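Local coordinates for ATP-dependent DNA helicase uvsW (Enterobacteria phage T4, PDB 1RIF), which couples ATP hydrolysis to 3'-5' translocation and duplex DNA unwinding, driving branch migration in recombination-dependent repair and the reorganization of stalled replication forks, at residues Lys159-Val164 with Glu221-Phe226; Gly227-Asp232 with Ser247-Cys252. The protein carries 1 engineered substitution. One frame throughout, in Å; residues are numbered along the deposited sequence.

Interaction 1: residues Lys159-Val164 with Glu221-Phe226; sequences KILIIV and EWFSQF
Three aromatic rings and an amide chain are layered against the start of strand 159-163. Phe226 is buried: on one face its ring carries CG of Gln225, on the opposite face CB of Leu161, and Ile160 N and CA of Phe223 sit at its edge, in plane. Leu161 CB stands 3.7 Å from the centroid of the Phe226 ring, 20° off the normal, a CH-pi contact. The ring gets there because its CG is anti to the carbonyl carbon, while Leu161, with CG anti to its own N (chi1 -156°), crosses it obliquely. CE1 of Phe226 in turn lies over one face of Trp222, off toward the rim, and CE3 of Trp222 sits over the centre of the Phe223 ring. Leu161 closes the cluster by touching both, its CG 4.4 Å from Trp222 CH2 and its CD1 4.4 Å from Phe223 CE2; a branched, purely apolar residue suits a place facing three rings.

At the more exposed end the backbone takes over. Lys159 N donates to Gln225 O at 3.0 Å, in the carbonyl plane with an N-H...O angle of 144°, and Phe226 CA meets Lys159 O at 3.4 Å in a CA-H...O contact. The extended lysine chain runs obliquely past Gln225; its NZ is hydrogen-bonded to Asn203 O, and the residue is only partly exposed. The Lys159-Phe226 bridge is parallel: here the loop after helix 212-215 enters strand 226-232, beside strand 159-163 in the parallel sheet of the helicase's P-loop NTPase-type ATP-binding domain.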
ATOM      1  N   LYS A 159      -0.894  -3.330  13.666  1.00 19.46           N
ATOM      2  CA  LYS A 159      -2.209  -2.763  13.406  1.00 16.68           C
ATOM      3  C   LYS A 159      -2.434  -2.670  11.908  1.00 15.44           C
ATOM      4  O   LYS A 159      -1.503  -2.853  11.115  1.00 12.97           O
ATOM      5  CB  LYS A 159      -2.332  -1.374  14.020  1.00 16.47           C
ATOM      6  CG  LYS A 159      -2.536  -1.377  15.519  1.00 16.86           C
ATOM      7  CD  LYS A 159      -2.792   0.030  16.003  1.00 20.81           C
ATOM      8  CE  LYS A 159      -3.115   0.063  17.483  1.00 23.43           C
ATOM      9  NZ  LYS A 159      -3.318   1.470  17.922  1.00 29.44           N
ATOM     10  N   ILE A 160      -3.678  -2.388  11.532  1.00 16.94           N
ATOM     11  CA  ILE A 160      -4.063  -2.255  10.129  1.00 16.53           C
ATOM     12  C   ILE A 160      -4.593  -0.836   9.884  1.00 16.73           C
ATOM     13  O   ILE A 160      -5.477  -0.361  10.611  1.00 16.22           O
ATOM     14  CB  ILE A 160      -5.171  -3.280   9.732  1.00 15.71           C
ATOM     15  CG1 ILE A 160      -4.738  -4.708  10.091  1.00 15.44           C
ATOM     16  CG2 ILE A 160      -5.442  -3.199   8.237  1.00 14.81           C
ATOM     17  CD1 ILE A 160      -5.564  -5.335  11.216  1.00 15.30           C
ATOM     18  N   LEU A 161      -4.027  -0.161   8.878  1.00 15.43           N
ATOM     19  CA  LEU A 161      -4.441   1.198   8.514  1.00 15.34           C
ATOM     20  C   LEU A 161      -5.207   1.100   7.207  1.00 16.07           C
ATOM     21  O   LEU A 161      -4.696   0.557   6.224  1.00 15.58           O
ATOM     22  CB  LEU A 161      -3.231   2.111   8.284  1.00 14.97           C
ATOM     23  CG  LEU A 161      -3.344   3.641   8.428  1.00 15.45           C
ATOM     24  CD1 LEU A 161      -2.447   4.278   7.386  1.00 15.01           C
ATOM     25  CD2 LEU A 161      -4.758   4.142   8.259  1.00 17.28           C
ATOM     26  N   ILE A 162      -6.430   1.621   7.198  1.00 15.00           N
ATOM     27  CA  ILE A 162      -7.252   1.613   6.004  1.00 14.79           C
ATOM     28  C   ILE A 162      -7.563   3.065   5.674  1.00 13.97           C
ATOM     29  O   ILE A 162      -8.122   3.779   6.497  1.00 14.56           O
ATOM     30  CB  ILE A 162      -8.551   0.827   6.243  1.00 15.88           C
ATOM     31  CG1 ILE A 162      -8.204  -0.561   6.784  1.00 16.00           C
ATOM     32  CG2 ILE A 162      -9.344   0.691   4.932  1.00 15.13           C
ATOM     33  CD1 ILE A 162      -9.405  -1.372   7.159  1.00 20.62           C
ATOM     34  N   ILE A 163      -7.180   3.498   4.476  1.00 13.78           N
ATOM     35  CA  ILE A 163      -7.404   4.879   4.037  1.00 13.50           C
ATOM     36  C   ILE A 163      -8.562   4.931   3.034  1.00 13.38           C
ATOM     37  O   ILE A 163      -8.552   4.229   2.034  1.00 13.25           O
ATOM     38  CB  ILE A 163      -6.109   5.467   3.377  1.00 12.72           C
ATOM     39  CG1 ILE A 163      -4.926   5.343   4.351  1.00 14.95           C
ATOM     40  CG2 ILE A 163      -6.319   6.941   2.987  1.00 12.00           C
ATOM     41  CD1 ILE A 163      -3.579   5.850   3.806  1.00 16.24           C
ATOM     42  N   VAL A 164      -9.567   5.751   3.312  1.00 16.12           N
ATOM     43  CA  VAL A 164     -10.709   5.864   2.410  1.00 18.05           C
ATOM     44  C   VAL A 164     -10.814   7.301   1.901  1.00 19.33           C
ATOM     45  O   VAL A 164     -10.279   8.221   2.518  1.00 19.65           O
ATOM     46  CB  VAL A 164     -12.051   5.431   3.101  1.00 17.16           C
ATOM     47  CG1 VAL A 164     -11.973   3.965   3.508  1.00 16.88           C
ATOM     48  CG2 VAL A 164     -12.360   6.326   4.295  1.00 17.10           C
ATOM     49  N   GLU A 221       6.484   8.847  13.122  1.00 25.89           N
ATOM     50  CA  GLU A 221       6.568   7.720  14.044  1.00 25.55           C
ATOM     51  C   GLU A 221       5.232   6.991  14.259  1.00 25.76           C
ATOM     52  O   GLU A 221       5.210   5.806  14.597  1.00 25.70           O
ATOM     53  CB  GLU A 221       7.136   8.201  15.382  1.00 27.16           C
ATOM     54  CG  GLU A 221       6.593   9.546  15.834  1.00 30.52           C
ATOM     55  CD  GLU A 221       7.573  10.698  15.606  1.00 32.52           C
ATOM     56  OE1 GLU A 221       8.183  10.767  14.508  1.00 31.05           O
ATOM     57  OE2 GLU A 221       7.718  11.539  16.531  1.00 31.65           O
ATOM     58  N   TRP A 222       4.125   7.697  14.050  1.00 24.27           N
ATOM     59  CA  TRP A 222       2.796   7.119  14.215  1.00 23.19           C
ATOM     60  C   TRP A 222       2.563   5.930  13.280  1.00 24.15           C
ATOM     61  O   TRP A 222       1.808   5.008  13.607  1.00 23.62           O
ATOM     62  CB  TRP A 222       1.729   8.181  13.948  1.00 23.48           C
ATOM     63  CG  TRP A 222       0.308   7.696  14.103  1.00 22.90           C
ATOM     64  CD1 TRP A 222      -0.370   7.513  15.272  1.00 21.34           C
ATOM     65  CD2 TRP A 222      -0.620   7.382  13.047  1.00 22.90           C
ATOM     66  NE1 TRP A 222      -1.664   7.116  15.014  1.00 22.63           N
ATOM     67  CE2 TRP A 222      -1.844   7.030  13.658  1.00 22.41           C
ATOM     68  CE3 TRP A 222      -0.536   7.370  11.647  1.00 22.50           C
ATOM     69  CZ2 TRP A 222      -2.982   6.671  12.915  1.00 23.04           C
ATOM     70  CZ3 TRP A 222      -1.673   7.012  10.906  1.00 21.75           C
ATOM     71  CH2 TRP A 222      -2.874   6.670  11.546  1.00 21.90           C
ATOM     72  N   PHE A 223       3.219   5.948  12.122  1.00 23.38           N
ATOM     73  CA  PHE A 223       3.056   4.888  11.131  1.00 22.36           C
ATOM     74  C   PHE A 223       3.825   3.599  11.406  1.00 23.43           C
ATOM     75  O   PHE A 223       3.609   2.598  10.722  1.00 23.18           O
ATOM     76  CB  PHE A 223       3.432   5.410   9.738  1.00 20.64           C
ATOM     77  CG  PHE A 223       2.569   6.550   9.266  1.00 20.79           C
ATOM     78  CD1 PHE A 223       2.848   7.863   9.649  1.00 18.19           C
ATOM     79  CD2 PHE A 223       1.451   6.307   8.475  1.00 19.08           C
ATOM     80  CE1 PHE A 223       2.025   8.916   9.253  1.00 19.57           C
ATOM     81  CE2 PHE A 223       0.618   7.358   8.072  1.00 20.07           C
ATOM     82  CZ  PHE A 223       0.906   8.664   8.462  1.00 19.19           C
ATOM     83  N   SER A 224       4.710   3.605  12.401  1.00 24.20           N
ATOM     84  CA  SER A 224       5.503   2.408  12.711  1.00 24.34           C
ATOM     85  C   SER A 224       4.658   1.257  13.260  1.00 23.03           C
ATOM     86  O   SER A 224       5.038   0.094  13.153  1.00 22.77           O
ATOM     87  CB  SER A 224       6.605   2.748  13.716  1.00 26.26           C
ATOM     88  OG  SER A 224       7.449   3.774  13.218  1.00 31.83           O
ATOM     89  N   GLN A 225       3.507   1.594  13.835  1.00 22.80           N
ATOM     90  CA  GLN A 225       2.606   0.607  14.423  1.00 21.62           C
ATOM     91  C   GLN A 225       1.825  -0.237  13.429  1.00 19.94           C
ATOM     92  O   GLN A 225       1.199  -1.215  13.824  1.00 18.52           O
ATOM     93  CB  GLN A 225       1.609   1.302  15.348  1.00 22.06           C
ATOM     94  CG  GLN A 225       0.806   2.401  14.677  1.00 23.07           C
ATOM     95  CD  GLN A 225      -0.081   3.143  15.658  1.00 24.76           C
ATOM     96  OE1 GLN A 225      -0.336   4.340  15.505  1.00 23.90           O
ATOM     97  NE2 GLN A 225      -0.567   2.430  16.667  1.00 24.59           N
ATOM     98  N   PHE A 226       1.869   0.116  12.149  1.00 18.12           N
ATOM     99  CA  PHE A 226       1.105  -0.636  11.160  1.00 18.79           C
ATOM    100  C   PHE A 226       1.837  -1.741  10.420  1.00 17.42           C
ATOM    101  O   PHE A 226       2.949  -1.544   9.932  1.00 18.93           O
ATOM    102  CB  PHE A 226       0.466   0.332  10.163  1.00 17.06           C
ATOM    103  CG  PHE A 226      -0.471   1.307  10.808  1.00 20.54           C
ATOM    104  CD1 PHE A 226      -0.067   2.616  11.070  1.00 20.11           C
ATOM    105  CD2 PHE A 226      -1.735   0.899  11.225  1.00 18.47           C
ATOM    106  CE1 PHE A 226      -0.909   3.500  11.743  1.00 19.98           C
ATOM    107  CE2 PHE A 226      -2.585   1.776  11.901  1.00 19.64           C
ATOM    108  CZ  PHE A 226      -2.172   3.078  12.162  1.00 18.91           C
TER

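Interaction 2: residues Gly227-Asp232 with Ser247-Cys252; sequences GMMMND and SGLNNC
Packing is closest where Cys252 sets its sulphur against the strand. With SG roughly anti to the backbone N (chi1 -150°), it comes 3.5 Å from CB of Met229 and 3.6 Å from C of Met228, so it covers the backbone at that peptide as well as the base of the next side chain. A small, weakly polar thiol fits this buried spot close to the main chain. The two backbones also run close at Gly227 and Cys252: Gly227 O is 3.6 Å from C of Cys252, and Gly227 CA is 3.7 Å from Asn251 O.

Further out the contact thins. Met229 has CG anti to its N (chi1 178°), and in this flexible, unbranched chain the bends at chi2 and chi3 lay its end against leucine: its CE meets CD1 of Leu249 at 3.9 Å, tip to tip, the two chains crossing at about a right angle. Met275 of helix 269-276 touches both. The solvent side belongs to the exposed Asn251, which turns its amide away from the strand, toward Ser224. Leu249 centres an inverse gamma turn in the loop. This is the return connection of a beta-alpha-beta crossover, running from strand 226-232 through helix 239-245 to the neighbouring parallel strand 254-258, in the ATP-binding domain of an SF2 helicase.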
ATOM      1  N   GLY A 227       1.203  -2.912  10.359  1.00 15.77           N
ATOM      2  CA  GLY A 227       1.780  -4.043   9.659  1.00 14.99           C
ATOM      3  C   GLY A 227       1.136  -4.204   8.290  1.00 14.84           C
ATOM      4  O   GLY A 227       1.703  -4.810   7.376  1.00 13.79           O
ATOM      5  N   MET A 228      -0.069  -3.662   8.158  1.00 14.65           N
ATOM      6  CA  MET A 228      -0.810  -3.718   6.909  1.00 15.73           C
ATOM      7  C   MET A 228      -1.511  -2.388   6.684  1.00 15.54           C
ATOM      8  O   MET A 228      -1.980  -1.764   7.625  1.00 15.66           O
ATOM      9  CB  MET A 228      -1.847  -4.843   6.943  1.00 16.87           C
ATOM     10  CG  MET A 228      -2.705  -4.931   5.688  1.00 17.73           C
ATOM     11  SD  MET A 228      -3.988  -6.214   5.773  1.00 18.10           S
ATOM     12  CE  MET A 228      -3.011  -7.688   5.407  1.00 16.30           C
ATOM     13  N   MET A 229      -1.564  -1.955   5.430  1.00 17.85           N
ATOM     14  CA  MET A 229      -2.211  -0.696   5.058  1.00 18.91           C
ATOM     15  C   MET A 229      -2.920  -0.884   3.721  1.00 18.45           C
ATOM     16  O   MET A 229      -2.395  -1.524   2.806  1.00 17.99           O
ATOM     17  CB  MET A 229      -1.164   0.434   4.960  1.00 19.54           C
ATOM     18  CG  MET A 229      -1.691   1.804   4.521  1.00 23.21           C
ATOM     19  SD  MET A 229      -1.900   2.027   2.713  1.00 27.13           S
ATOM     20  CE  MET A 229      -0.203   2.144   2.179  1.00 26.22           C
ATOM     21  N   MET A 230      -4.121  -0.328   3.632  1.00 18.03           N
ATOM     22  CA  MET A 230      -4.933  -0.396   2.428  1.00 18.74           C
ATOM     23  C   MET A 230      -5.495   0.983   2.092  1.00 19.01           C
ATOM     24  O   MET A 230      -5.859   1.759   2.986  1.00 18.76           O
ATOM     25  CB  MET A 230      -6.120  -1.342   2.630  1.00 21.53           C
ATOM     26  CG  MET A 230      -5.784  -2.785   2.900  1.00 25.36           C
ATOM     27  SD  MET A 230      -7.253  -3.607   3.550  1.00 26.73           S
ATOM     28  CE  MET A 230      -6.656  -4.209   5.107  1.00 24.50           C
ATOM     29  N   ASN A 231      -5.579   1.274   0.798  1.00 18.06           N
ATOM     30  CA  ASN A 231      -6.143   2.533   0.332  1.00 17.12           C
ATOM     31  C   ASN A 231      -7.143   2.220  -0.783  1.00 17.38           C
ATOM     32  O   ASN A 231      -6.755   1.848  -1.893  1.00 15.88           O
ATOM     33  CB  ASN A 231      -5.038   3.468  -0.177  1.00 14.84           C
ATOM     34  CG  ASN A 231      -5.587   4.796  -0.715  1.00 15.86           C
ATOM     35  OD1 ASN A 231      -6.669   5.251  -0.327  1.00 17.13           O
ATOM     36  ND2 ASN A 231      -4.828   5.427  -1.594  1.00 13.45           N
ATOM     37  N   ASP A 232      -8.429   2.334  -0.466  1.00 16.63           N
ATOM     38  CA  ASP A 232      -9.479   2.086  -1.442  1.00 18.49           C
ATOM     39  C   ASP A 232      -9.579   3.344  -2.308  1.00 16.42           C
ATOM     40  O   ASP A 232      -9.704   4.441  -1.782  1.00 15.59           O
ATOM     41  CB  ASP A 232     -10.806   1.802  -0.723  1.00 22.51           C
ATOM     42  CG  ASP A 232     -11.892   1.309  -1.665  1.00 26.98           C
ATOM     43  OD1 ASP A 232     -11.644   0.363  -2.440  1.00 29.73           O
ATOM     44  OD2 ASP A 232     -13.005   1.868  -1.634  1.00 33.12           O
ATOM     45  N   SER A 247       7.699   6.741   4.040  1.00 22.15           N
ATOM     46  CA  SER A 247       8.835   6.399   4.889  1.00 24.16           C
ATOM     47  C   SER A 247       8.395   6.018   6.299  1.00 25.18           C
ATOM     48  O   SER A 247       9.065   5.236   6.974  1.00 26.15           O
ATOM     49  CB  SER A 247       9.813   7.573   4.964  1.00 25.38           C
ATOM     50  OG  SER A 247      10.374   7.850   3.696  1.00 28.59           O
ATOM     51  N   GLY A 248       7.269   6.574   6.742  1.00 25.36           N
ATOM     52  CA  GLY A 248       6.762   6.271   8.071  1.00 22.29           C
ATOM     53  C   GLY A 248       6.291   4.837   8.244  1.00 21.59           C
ATOM     54  O   GLY A 248       6.321   4.298   9.351  1.00 21.22           O
ATOM     55  N   LEU A 249       5.847   4.216   7.157  1.00 19.92           N
ATOM     56  CA  LEU A 249       5.366   2.836   7.202  1.00 19.90           C
ATOM     57  C   LEU A 249       6.546   1.890   7.013  1.00 21.02           C
ATOM     58  O   LEU A 249       6.602   1.132   6.044  1.00 19.86           O
ATOM     59  CB  LEU A 249       4.338   2.606   6.089  1.00 18.82           C
ATOM     60  CG  LEU A 249       3.025   3.384   6.189  1.00 18.04           C
ATOM     61  CD1 LEU A 249       2.327   3.386   4.839  1.00 16.70           C
ATOM     62  CD2 LEU A 249       2.141   2.764   7.264  1.00 16.44           C
ATOM     63  N   ASN A 250       7.489   1.932   7.948  1.00 22.96           N
ATOM     64  CA  ASN A 250       8.682   1.104   7.838  1.00 23.29           C
ATOM     65  C   ASN A 250       8.470  -0.342   8.265  1.00 21.34           C
ATOM     66  O   ASN A 250       9.300  -1.192   7.982  1.00 21.92           O
ATOM     67  CB  ASN A 250       9.827   1.740   8.636  1.00 24.42           C
ATOM     68  CG  ASN A 250       9.548   1.787  10.120  1.00 26.37           C
ATOM     69  OD1 ASN A 250       8.473   2.208  10.548  1.00 28.44           O
ATOM     70  ND2 ASN A 250      10.521   1.359  10.918  1.00 27.06           N
ATOM     71  N   ASN A 251       7.357  -0.611   8.941  1.00 20.89           N
ATOM     72  CA  ASN A 251       7.032  -1.964   9.386  1.00 20.73           C
ATOM     73  C   ASN A 251       5.834  -2.528   8.627  1.00 20.83           C
ATOM     74  O   ASN A 251       5.358  -3.616   8.954  1.00 20.60           O
ATOM     75  CB  ASN A 251       6.692  -1.983  10.880  1.00 20.50           C
ATOM     76  CG  ASN A 251       7.867  -1.616  11.752  1.00 20.58           C
ATOM     77  OD1 ASN A 251       8.969  -2.135  11.573  1.00 21.52           O
ATOM     78  ND2 ASN A 251       7.641  -0.726  12.711  1.00 17.32           N
ATOM     79  N   CYS A 252       5.362  -1.790   7.621  1.00 20.25           N
ATOM     80  CA  CYS A 252       4.190  -2.180   6.837  1.00 18.32           C
ATOM     81  C   CYS A 252       4.456  -3.220   5.756  1.00 18.58           C
ATOM     82  O   CYS A 252       4.561  -2.906   4.570  1.00 16.28           O
ATOM     83  CB  CYS A 252       3.545  -0.944   6.211  1.00 16.95           C
ATOM     84  SG  CYS A 252       1.763  -1.111   5.994  1.00 17.13           S
TER

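How the interactions relate
Interactions 1 and 2 follow one another along the chain, their centres 6 Å apart, and share one sheet: strand 226-232 lies between 159-163 and 254-258. Ile163 N and Met230 O, 2.6 Å apart, form a probable hydrogen bond between the neighbouring strands. The two loops are also joined, probably by a hydrogen bond between Ser224 O and Asn251 ND2 at 2.8 Å, while Phe223 CB packs on Gly248 O at 3.1 Å. Leu249 touches Phe223 and Phe226, linking the apolar clusters. Both contacts lie away from the predicted ATP site, but strand 226-232 leads to it: its last residue, Asp232, opens the predicted DEAH box and salt-bridges Arg141 of that site, probably the engineered residue.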